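Long-range contacts in (2Z,6E)-hedycaryol synthase (Kitasatospora setae, PDB 4MC3), which catalyses the Mg(2+)-dependent 1,11-cyclization of (2E,6E)-farnesyl diphosphate to (2Z,6E)-hedycaryol, with water taken up and diphosphate released: residues K73-L77 with L126-T130; L166-Y171 with Q235-I241; L192-P197 with R287-A292. The contacts are given in a common frame with arbitrary orientation. Residue numbers count along the deposited sequence, not the author numbering.

Contact 1: K73-L77 with L126-T130; sequences KWIAL and LWQET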
loop_
_atom_site.group_PDB
_atom_site.type_symbol
_atom_site.label_atom_id
_atom_site.label_comp_id
_atom_site.label_asym_id
_atom_site.label_seq_id
_atom_site.Cartn_x
_atom_site.Cartn_y
_atom_site.Cartn_z
ATOM N N LYS A 73 -13.221 2.948 0.005
ATOM C CA LYS A 73 -13.325 4.303 -0.526
ATOM C C LYS A 73 -11.930 4.855 -0.896
ATOM O O LYS A 73 -11.746 5.430 -1.963
ATOM C CB LYS A 73 -14.037 5.245 0.484
ATOM C CG LYS A 73 -15.508 4.856 0.706
ATOM C CD LYS A 73 -16.167 5.761 1.714
ATOM C CE LYS A 73 -17.588 5.329 1.966
ATOM N NZ LYS A 73 -18.193 6.116 3.107
ATOM N N TRP A 74 -10.955 4.643 -0.006
ATOM C CA TRP A 74 -9.576 5.056 -0.325
ATOM C C TRP A 74 -9.016 4.353 -1.554
ATOM O O TRP A 74 -8.339 4.981 -2.381
ATOM C CB TRP A 74 -8.682 4.902 0.922
ATOM C CG TRP A 74 -8.862 5.959 1.912
ATOM C CD1 TRP A 74 -9.679 5.935 2.970
ATOM C CD2 TRP A 74 -8.258 7.252 1.901
ATOM N NE1 TRP A 74 -9.623 7.132 3.663
ATOM C CE2 TRP A 74 -8.730 7.950 3.022
ATOM C CE3 TRP A 74 -7.309 7.865 1.084
ATOM C CZ2 TRP A 74 -8.365 9.291 3.287
ATOM C CZ3 TRP A 74 -6.932 9.151 1.338
ATOM C CH2 TRP A 74 -7.446 9.868 2.423
ATOM N N ILE A 75 -9.239 3.049 -1.661
ATOM C CA ILE A 75 -8.748 2.318 -2.849
ATOM C C ILE A 75 -9.432 2.793 -4.136
ATOM O O ILE A 75 -8.773 3.011 -5.144
ATOM C CB ILE A 75 -8.876 0.808 -2.649
ATOM C CG1 ILE A 75 -7.930 0.327 -1.520
ATOM C CG2 ILE A 75 -8.603 0.101 -3.952
ATOM C CD1 ILE A 75 -8.073 -1.165 -1.210
ATOM N N ALA A 76 -10.740 2.999 -4.086
ATOM C CA ALA A 76 -11.443 3.494 -5.273
ATOM C C ALA A 76 -10.955 4.871 -5.672
ATOM O O ALA A 76 -10.755 5.146 -6.858
ATOM C CB ALA A 76 -12.931 3.533 -5.005
ATOM N N LEU A 77 -10.784 5.750 -4.694
ATOM C CA LEU A 77 -10.258 7.076 -4.979
ATOM C C LEU A 77 -8.875 7.014 -5.610
ATOM O O LEU A 77 -8.595 7.762 -6.551
ATOM C CB LEU A 77 -10.289 7.923 -3.742
ATOM C CG LEU A 77 -9.750 9.329 -3.875
ATOM C CD1 LEU A 77 -10.571 10.223 -4.775
ATOM C CD2 LEU A 77 -9.636 9.908 -2.468
ATOM N N LEU A 126 -13.060 12.982 1.962
ATOM C CA LEU A 126 -12.762 11.646 2.473
ATOM C C LEU A 126 -11.750 11.789 3.621
ATOM O O LEU A 126 -11.853 11.134 4.657
ATOM C CB LEU A 126 -12.243 10.715 1.398
ATOM C CG LEU A 126 -11.960 9.280 1.863
ATOM C CD1 LEU A 126 -13.208 8.602 2.431
ATOM C CD2 LEU A 126 -11.412 8.451 0.713
ATOM N N TRP A 127 -10.758 12.645 3.453
ATOM C CA TRP A 127 -9.814 12.907 4.549
ATOM C C TRP A 127 -10.487 13.513 5.763
ATOM O O TRP A 127 -10.206 13.089 6.878
ATOM C CB TRP A 127 -8.591 13.721 4.073
ATOM C CG TRP A 127 -7.641 14.039 5.194
ATOM C CD1 TRP A 127 -7.307 15.285 5.641
ATOM C CD2 TRP A 127 -6.997 13.105 6.070
ATOM N NE1 TRP A 127 -6.458 15.154 6.720
ATOM C CE2 TRP A 127 -6.300 13.838 7.022
ATOM C CE3 TRP A 127 -6.987 11.726 6.161
ATOM C CZ2 TRP A 127 -5.555 13.215 8.024
ATOM C CZ3 TRP A 127 -6.253 11.108 7.150
ATOM C CH2 TRP A 127 -5.579 11.864 8.089
ATOM N N GLN A 128 -11.383 14.482 5.566
ATOM C CA GLN A 128 -12.120 15.012 6.706
ATOM C C GLN A 128 -12.829 13.912 7.496
ATOM O O GLN A 128 -12.760 13.880 8.766
ATOM C CB GLN A 128 -13.119 16.116 6.289
ATOM C CG GLN A 128 -13.806 16.817 7.494
ATOM C CD GLN A 128 -15.018 16.091 8.127
ATOM O OE1 GLN A 128 -15.628 15.144 7.561
ATOM N NE2 GLN A 128 -15.380 16.539 9.332
ATOM N N GLU A 129 -13.508 13.020 6.805
ATOM C CA GLU A 129 -14.227 11.903 7.434
ATOM C C GLU A 129 -13.279 10.939 8.155
ATOM O O GLU A 129 -13.545 10.457 9.246
ATOM C CB GLU A 129 -15.090 11.170 6.405
ATOM C CG GLU A 129 -15.715 9.855 6.906
ATOM C CD GLU A 129 -16.505 9.052 5.862
ATOM O OE1 GLU A 129 -16.564 9.420 4.650
ATOM O OE2 GLU A 129 -17.085 8.001 6.272
ATOM N N THR A 130 -12.162 10.647 7.524
ATOM C CA THR A 130 -11.198 9.706 8.055
ATOM C C THR A 130 -10.496 10.254 9.311
ATOM O O THR A 130 -10.254 9.508 10.295
ATOM C CB THR A 130 -10.211 9.346 6.920
ATOM O OG1 THR A 130 -10.931 8.753 5.809
ATOM C CG2 THR A 130 -9.196 8.322 7.400
HETATM O O HOH W 1 -18.460 8.908 3.023
#
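Leu126 and Trp74 bury the most surface where helix 65-84 meets helix 118-131, and they do so by stacking a methyl group on an indole. Leu126 CD2 lies 3.5 Å from the centroid of the five-membered ring of Trp74 and 7° off its normal, a CH-pi contact over the ring face; the same methyl is 3.9 Å from Leu77 CD2. The indole can span the gap between two nearly antiparallel segments, whose axes cross at -160° and approach no closer than 12.0 Å. Being this long, it also places a polar atom at the far helix: Trp74 NE1 donates to Thr130 OG1 over 3.0 Å, and Thr130 OG1 in turn donates to Leu126 O at 2.8 Å, the backbone carbonyl one turn earlier. Trp74 CZ2 also packs 4.0 Å from Trp127 CE3, and Phe142 of helix 136-160 meets both tryptophans.

Lys73, third in buried area, works at the outer margin. Its CB packs 4.0 Å from Leu126 CD1, while Lys73 NZ and Glu129 OE2 form a long salt bridge of 3.8 Å, supplemented by a water that accepts from Lys73 NZ (2.8 Å) and donates to Glu129 OE1 (2.6 Å). The chemistry is thus graded: a buried apolar centre in which the Trp74 N-H is satisfied by a relayed hydrogen bond, and a hydrated ion pair where solvent begins.

Contact 2: L166-Y171 with Q235-I241; sequences LRLDDY and QHNAVTI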
loop_
_atom_site.group_PDB
_atom_site.type_symbol
_atom_site.label_atom_id
_atom_site.label_comp_id
_atom_site.label_asym_id
_atom_site.label_seq_id
_atom_site.Cartn_x
_atom_site.Cartn_y
_atom_site.Cartn_z
ATOM N N LEU A 166 18.441 3.567 -13.916
ATOM C CA LEU A 166 17.882 3.744 -12.603
ATOM C C LEU A 166 18.693 2.923 -11.604
ATOM O O LEU A 166 19.236 1.843 -11.952
ATOM C CB LEU A 166 16.436 3.276 -12.592
ATOM C CG LEU A 166 15.448 4.056 -13.475
ATOM C CD1 LEU A 166 14.092 3.346 -13.570
ATOM C CD2 LEU A 166 15.267 5.450 -12.889
ATOM N N ARG A 167 18.831 3.448 -10.400
ATOM C CA ARG A 167 19.506 2.744 -9.330
ATOM C C ARG A 167 18.470 1.882 -8.643
ATOM O O ARG A 167 17.409 2.371 -8.229
ATOM C CB ARG A 167 20.131 3.699 -8.316
ATOM C CG ARG A 167 21.296 4.550 -8.815
ATOM C CD ARG A 167 21.819 5.440 -7.669
ATOM N NE ARG A 167 22.211 4.690 -6.458
ATOM C CZ ARG A 167 23.453 4.269 -6.186
ATOM N NH1 ARG A 167 24.450 4.517 -7.029
ATOM N NH2 ARG A 167 23.712 3.588 -5.063
ATOM N N LEU A 168 18.804 0.619 -8.393
ATOM C CA LEU A 168 17.855 -0.276 -7.703
ATOM C C LEU A 168 17.585 0.142 -6.288
ATOM O O LEU A 168 16.433 0.058 -5.830
ATOM C CB LEU A 168 18.378 -1.713 -7.724
ATOM C CG LEU A 168 17.452 -2.776 -7.135
ATOM C CD1 LEU A 168 16.194 -2.912 -8.006
ATOM C CD2 LEU A 168 18.170 -4.138 -6.997
ATOM N N ASP A 169 18.600 0.567 -5.560
ATOM C CA ASP A 169 18.410 0.911 -4.159
ATOM C C ASP A 169 17.459 2.118 -4.017
ATOM O O ASP A 169 16.520 2.067 -3.205
ATOM C CB ASP A 169 19.717 1.117 -3.369
ATOM C CG ASP A 169 20.679 2.119 -3.982
ATOM O OD1 ASP A 169 20.427 2.755 -5.019
ATOM O OD2 ASP A 169 21.763 2.268 -3.390
ATOM N N ASP A 170 17.648 3.123 -4.836
ATOM C CA ASP A 170 16.766 4.284 -4.776
ATOM C C ASP A 170 15.363 3.891 -5.231
ATOM O O ASP A 170 14.338 4.403 -4.694
ATOM C CB ASP A 170 17.277 5.401 -5.678
ATOM C CG ASP A 170 18.558 6.047 -5.150
ATOM O OD1 ASP A 170 18.936 5.854 -3.983
ATOM O OD2 ASP A 170 19.232 6.712 -5.944
ATOM N N TYR A 171 15.268 3.037 -6.251
ATOM C CA TYR A 171 13.962 2.504 -6.689
ATOM C C TYR A 171 13.245 1.851 -5.526
ATOM O O TYR A 171 12.047 2.126 -5.276
ATOM C CB TYR A 171 14.089 1.557 -7.882
ATOM C CG TYR A 171 12.795 0.791 -8.201
ATOM C CD1 TYR A 171 11.725 1.412 -8.790
ATOM C CD2 TYR A 171 12.651 -0.535 -7.851
ATOM C CE1 TYR A 171 10.572 0.726 -9.067
ATOM C CE2 TYR A 171 11.503 -1.238 -8.123
ATOM C CZ TYR A 171 10.457 -0.601 -8.753
ATOM O OH TYR A 171 9.280 -1.262 -9.015
ATOM N N GLN A 235 9.679 1.977 -17.103
ATOM C CA GLN A 235 11.038 1.594 -16.785
ATOM C C GLN A 235 11.154 1.178 -15.309
ATOM O O GLN A 235 12.147 0.539 -14.904
ATOM C CB GLN A 235 11.945 2.809 -17.081
ATOM C CG GLN A 235 13.342 2.500 -17.599
ATOM C CD GLN A 235 13.362 1.673 -18.883
ATOM O OE1 GLN A 235 12.396 1.653 -19.648
ATOM N NE2 GLN A 235 14.477 0.992 -19.124
ATOM N N HIS A 236 10.140 1.541 -14.509
ATOM C CA HIS A 236 10.248 1.569 -13.048
ATOM C C HIS A 236 9.764 0.247 -12.517
ATOM O O HIS A 236 8.642 0.123 -11.989
ATOM C CB HIS A 236 9.521 2.769 -12.417
ATOM C CG HIS A 236 10.140 4.078 -12.767
ATOM N ND1 HIS A 236 9.877 4.730 -13.950
ATOM C CD2 HIS A 236 11.057 4.829 -12.116
ATOM C CE1 HIS A 236 10.590 5.842 -14.000
ATOM N NE2 HIS A 236 11.309 5.929 -12.897
ATOM N N ASN A 237 10.666 -0.728 -12.603
ATOM C CA ASN A 237 10.367 -2.140 -12.354
ATOM C C ASN A 237 11.703 -2.758 -12.040
ATOM O O ASN A 237 12.665 -2.595 -12.785
ATOM C CB ASN A 237 9.717 -2.755 -13.577
ATOM C CG ASN A 237 9.300 -4.197 -13.387
ATOM O OD1 ASN A 237 10.115 -5.070 -13.144
ATOM N ND2 ASN A 237 7.990 -4.453 -13.545
ATOM N N ALA A 238 11.761 -3.499 -10.955
ATOM C CA ALA A 238 13.031 -4.055 -10.500
ATOM C C ALA A 238 13.615 -5.013 -11.543
ATOM O O ALA A 238 14.825 -5.124 -11.675
ATOM C CB ALA A 238 12.849 -4.775 -9.172
ATOM N N VAL A 239 12.764 -5.758 -12.232
ATOM C CA VAL A 239 13.239 -6.692 -13.243
ATOM C C VAL A 239 14.005 -5.946 -14.325
ATOM O O VAL A 239 15.150 -6.269 -14.672
ATOM C CB VAL A 239 12.106 -7.498 -13.853
ATOM C CG1 VAL A 239 12.672 -8.401 -14.955
ATOM C CG2 VAL A 239 11.402 -8.333 -12.813
ATOM N N THR A 240 13.359 -4.934 -14.844
ATOM C CA THR A 240 13.937 -4.090 -15.894
ATOM C C THR A 240 15.214 -3.407 -15.437
ATOM O O THR A 240 16.158 -3.304 -16.190
ATOM C CB THR A 240 12.887 -3.047 -16.347
ATOM O OG1 THR A 240 11.724 -3.775 -16.739
ATOM C CG2 THR A 240 13.386 -2.202 -17.488
ATOM N N ILE A 241 15.207 -2.878 -14.217
ATOM C CA ILE A 241 16.342 -2.161 -13.679
ATOM C C ILE A 241 17.578 -3.066 -13.631
ATOM O O ILE A 241 18.685 -2.640 -13.999
ATOM C CB ILE A 241 16.011 -1.555 -12.314
ATOM C CG1 ILE A 241 15.048 -0.360 -12.503
ATOM C CG2 ILE A 241 17.261 -1.128 -11.585
ATOM C CD1 ILE A 241 14.344 0.099 -11.229
HETATM O O HOH W 2 19.207 0.030 -14.564
#
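Next to the NXXXSXXXE motif, the starts of helices 168-178 and 238-246 pack together, each with the residues leading into it. Asp222 of that motif accepts hydrogen bonds from Tyr171 OH and Ala238 N, so one carboxylate gathers both segments. No direct hydrogen bond joins them; the bulk of the contact is apolar. Ile241 CD1 sits over the Tyr171 ring, 3.9 Å from its centroid, and Leu166 CD1 over the His236 ring, also 3.9 Å from the centroid, two CH-pi contacts. Alongside, Leu166 CB meets Ile241 CG1 at 3.9 Å, and Leu168 CD1 touches Ala238 CB at 4.0 Å. A water links the backbones, donating to Leu166 O (3.2 Å) and Ile241 O (2.8 Å).

His236 centres an inverse gamma turn that leads the chain into the second helix. There Asn237 is the N-cap, its OD1 accepting from Val239 N at 2.9 Å, while its ND2 donates to Asp222 O. Tyr171 lies one turn before Arg175, which by similarity binds substrate, and the Asn237 side chain is about 4 Å from that of Ser225, a probable Mg(2+) ligand. The arrangement is consistent with two helix starts lying beside the metal- and substrate-binding end of a class I terpene cyclase alpha-domain.

Contact 3: L192-P197 with R287-A292; sequences LPIFLP and RAREAA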
loop_
_atom_site.group_PDB
_atom_site.type_symbol
_atom_site.label_atom_id
_atom_site.label_comp_id
_atom_site.label_asym_id
_atom_site.label_seq_id
_atom_site.Cartn_x
_atom_site.Cartn_y
_atom_site.Cartn_z
ATOM N N LEU A 192 -8.578 -2.264 14.981
ATOM C CA LEU A 192 -7.946 -2.792 16.177
ATOM C C LEU A 192 -8.750 -2.244 17.413
ATOM O O LEU A 192 -9.456 -1.271 17.300
ATOM C CB LEU A 192 -6.496 -2.327 16.247
ATOM C CG LEU A 192 -5.573 -2.770 15.094
ATOM C CD1 LEU A 192 -4.203 -2.148 15.258
ATOM C CD2 LEU A 192 -5.480 -4.276 15.002
ATOM N N PRO A 193 -8.610 -2.918 18.552
ATOM C CA PRO A 193 -9.206 -2.460 19.816
ATOM C C PRO A 193 -8.681 -1.103 20.239
ATOM O O PRO A 193 -9.412 -0.344 20.840
ATOM C CB PRO A 193 -8.782 -3.549 20.815
ATOM C CG PRO A 193 -8.595 -4.763 19.960
ATOM C CD PRO A 193 -7.966 -4.228 18.686
ATOM N N ILE A 194 -7.461 -0.767 19.836
ATOM C CA ILE A 194 -6.960 0.560 20.058
ATOM C C ILE A 194 -5.942 0.837 18.970
ATOM O O ILE A 194 -5.387 -0.104 18.357
ATOM C CB ILE A 194 -6.300 0.720 21.429
ATOM C CG1 ILE A 194 -5.129 -0.260 21.545
ATOM C CG2 ILE A 194 -7.394 0.653 22.521
ATOM C CD1 ILE A 194 -4.416 -0.084 22.851
ATOM N N PHE A 195 -5.693 2.117 18.735
ATOM C CA PHE A 195 -4.607 2.502 17.843
ATOM C C PHE A 195 -3.254 2.089 18.425
ATOM O O PHE A 195 -3.058 2.068 19.665
ATOM C CB PHE A 195 -4.665 4.017 17.521
ATOM C CG PHE A 195 -5.768 4.399 16.625
ATOM C CD1 PHE A 195 -5.530 4.639 15.302
ATOM C CD2 PHE A 195 -7.096 4.461 17.083
ATOM C CE1 PHE A 195 -6.557 4.922 14.437
ATOM C CE2 PHE A 195 -8.107 4.777 16.223
ATOM C CZ PHE A 195 -7.857 4.982 14.901
ATOM N N LEU A 196 -2.271 1.832 17.566
ATOM C CA LEU A 196 -0.918 1.561 18.014
ATOM C C LEU A 196 -0.356 2.777 18.765
ATOM O O LEU A 196 -0.511 3.903 18.338
ATOM C CB LEU A 196 0.011 1.227 16.859
ATOM C CG LEU A 196 -0.323 0.056 15.907
ATOM C CD1 LEU A 196 0.670 -0.021 14.785
ATOM C CD2 LEU A 196 -0.396 -1.245 16.693
ATOM N N PRO A 197 0.327 2.532 19.861
ATOM C CA PRO A 197 1.070 3.660 20.429
ATOM C C PRO A 197 2.133 4.141 19.429
ATOM O O PRO A 197 2.732 3.319 18.714
ATOM C CB PRO A 197 1.760 3.046 21.639
ATOM C CG PRO A 197 0.962 1.819 21.990
ATOM C CD PRO A 197 0.421 1.307 20.664
ATOM N N ARG A 287 -3.685 -4.641 26.131
ATOM C CA ARG A 287 -4.498 -4.281 24.963
ATOM C C ARG A 287 -3.614 -3.794 23.812
ATOM O O ARG A 287 -3.880 -4.095 22.632
ATOM C CB ARG A 287 -5.455 -3.186 25.392
ATOM C CG ARG A 287 -6.408 -2.737 24.332
ATOM C CD ARG A 287 -7.207 -1.618 24.983
ATOM N NE ARG A 287 -8.569 -1.747 24.654
ATOM C CZ ARG A 287 -9.394 -0.721 24.727
ATOM N NH1 ARG A 287 -8.948 0.477 25.188
ATOM N NH2 ARG A 287 -10.642 -0.897 24.311
ATOM N N ALA A 288 -2.590 -2.996 24.131
ATOM C CA ALA A 288 -1.692 -2.459 23.115
ATOM C C ALA A 288 -0.820 -3.524 22.525
ATOM O O ALA A 288 -0.562 -3.541 21.307
ATOM C CB ALA A 288 -0.855 -1.301 23.651
ATOM N N ARG A 289 -0.330 -4.446 23.374
ATOM C CA ARG A 289 0.464 -5.583 22.861
ATOM C C ARG A 289 -0.343 -6.433 21.882
ATOM O O ARG A 289 0.149 -6.770 20.795
ATOM C CB ARG A 289 0.979 -6.472 23.997
ATOM C CG ARG A 289 1.875 -5.725 24.936
ATOM C CD ARG A 289 2.082 -6.597 26.175
ATOM N NE ARG A 289 3.052 -6.030 27.102
ATOM C CZ ARG A 289 4.323 -6.434 27.211
ATOM N NH1 ARG A 289 4.807 -7.422 26.449
ATOM N NH2 ARG A 289 5.115 -5.852 28.092
ATOM N N GLU A 290 -1.589 -6.719 22.238
ATOM C CA GLU A 290 -2.477 -7.501 21.394
ATOM C C GLU A 290 -2.725 -6.807 20.058
ATOM O O GLU A 290 -2.682 -7.448 18.989
ATOM C CB GLU A 290 -3.809 -7.750 22.139
ATOM C CG GLU A 290 -4.873 -8.540 21.378
ATOM C CD GLU A 290 -6.220 -8.548 22.097
ATOM O OE1 GLU A 290 -6.244 -8.498 23.356
ATOM O OE2 GLU A 290 -7.259 -8.605 21.401
ATOM N N ALA A 291 -2.981 -5.493 20.100
ATOM C CA ALA A 291 -3.222 -4.706 18.889
ATOM C C ALA A 291 -2.003 -4.728 17.974
ATOM O O ALA A 291 -2.119 -4.905 16.756
ATOM C CB ALA A 291 -3.601 -3.287 19.248
ATOM N N ALA A 292 -0.814 -4.583 18.558
ATOM C CA ALA A 292 0.401 -4.617 17.776
ATOM C C ALA A 292 0.631 -5.990 17.123
ATOM O O ALA A 292 1.036 -6.071 15.938
ATOM C CB ALA A 292 1.582 -4.229 18.627
#
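An irregular, largely extended run, 192-197, lies along the early turns of helix 286-309, its CA atoms nearing the helix at Leu192 and Ala291 (5.8 Å) and again at Leu196 and Ala292 (6.3 Å). Such close approach is possible because the helix offers alanines here. Ile194 fills the space between Ala288 and Ala291, with Ile194 CD1 3.8 Å from Ala288 CB and Ile194 CG1 4.1 Å from Ala291 CB. Leu196 CD2 reaches Ala292 CB at 4.1 Å, Leu192 CD1 meets Ala291 CB at 4.2 Å, and Pro197, the N-cap of helix 198-201, sets its CG 4.0 Å from Ala288 CB. At the exposed border the Arg287 guanidinium presents a face to Ile194 CG2, 3.1 Å from Arg287 NH1, and to Pro193 O, 3.7 Å from Arg287 NH2. Leu196 N is held by Glu189. No hydrogen bond crosses between the segments, and Ile194 O is buried without a partner: cohesion rests on shape and apolar burial, with small helix residues admitting larger loop ones.

How the contacts relate
The three contacts fasten one alpha-domain at separate places. Contacts 1 and 2 lie on opposite sides of the chain's centre, 30 Å between centres, and contacts 2 and 3 are likewise opposed, at 36 Å; contacts 1 and 3 have centres 23 Å apart and nearest atoms about 7 Å apart, without touching. Contact 1 lies nearest the bound nerolidol: Ile75, beside Trp74 in segment 73-77, touches it, while the Trp74 side chain is about 8 Å from it and from that of Phe149, which matters for cation stabilization at C-11. The Tyr171 side chain in contact 2 is about 11 Å from the ligand, whereas contact 3 is away from the annotated sites. Contacts 2 and 3 cross along the chain.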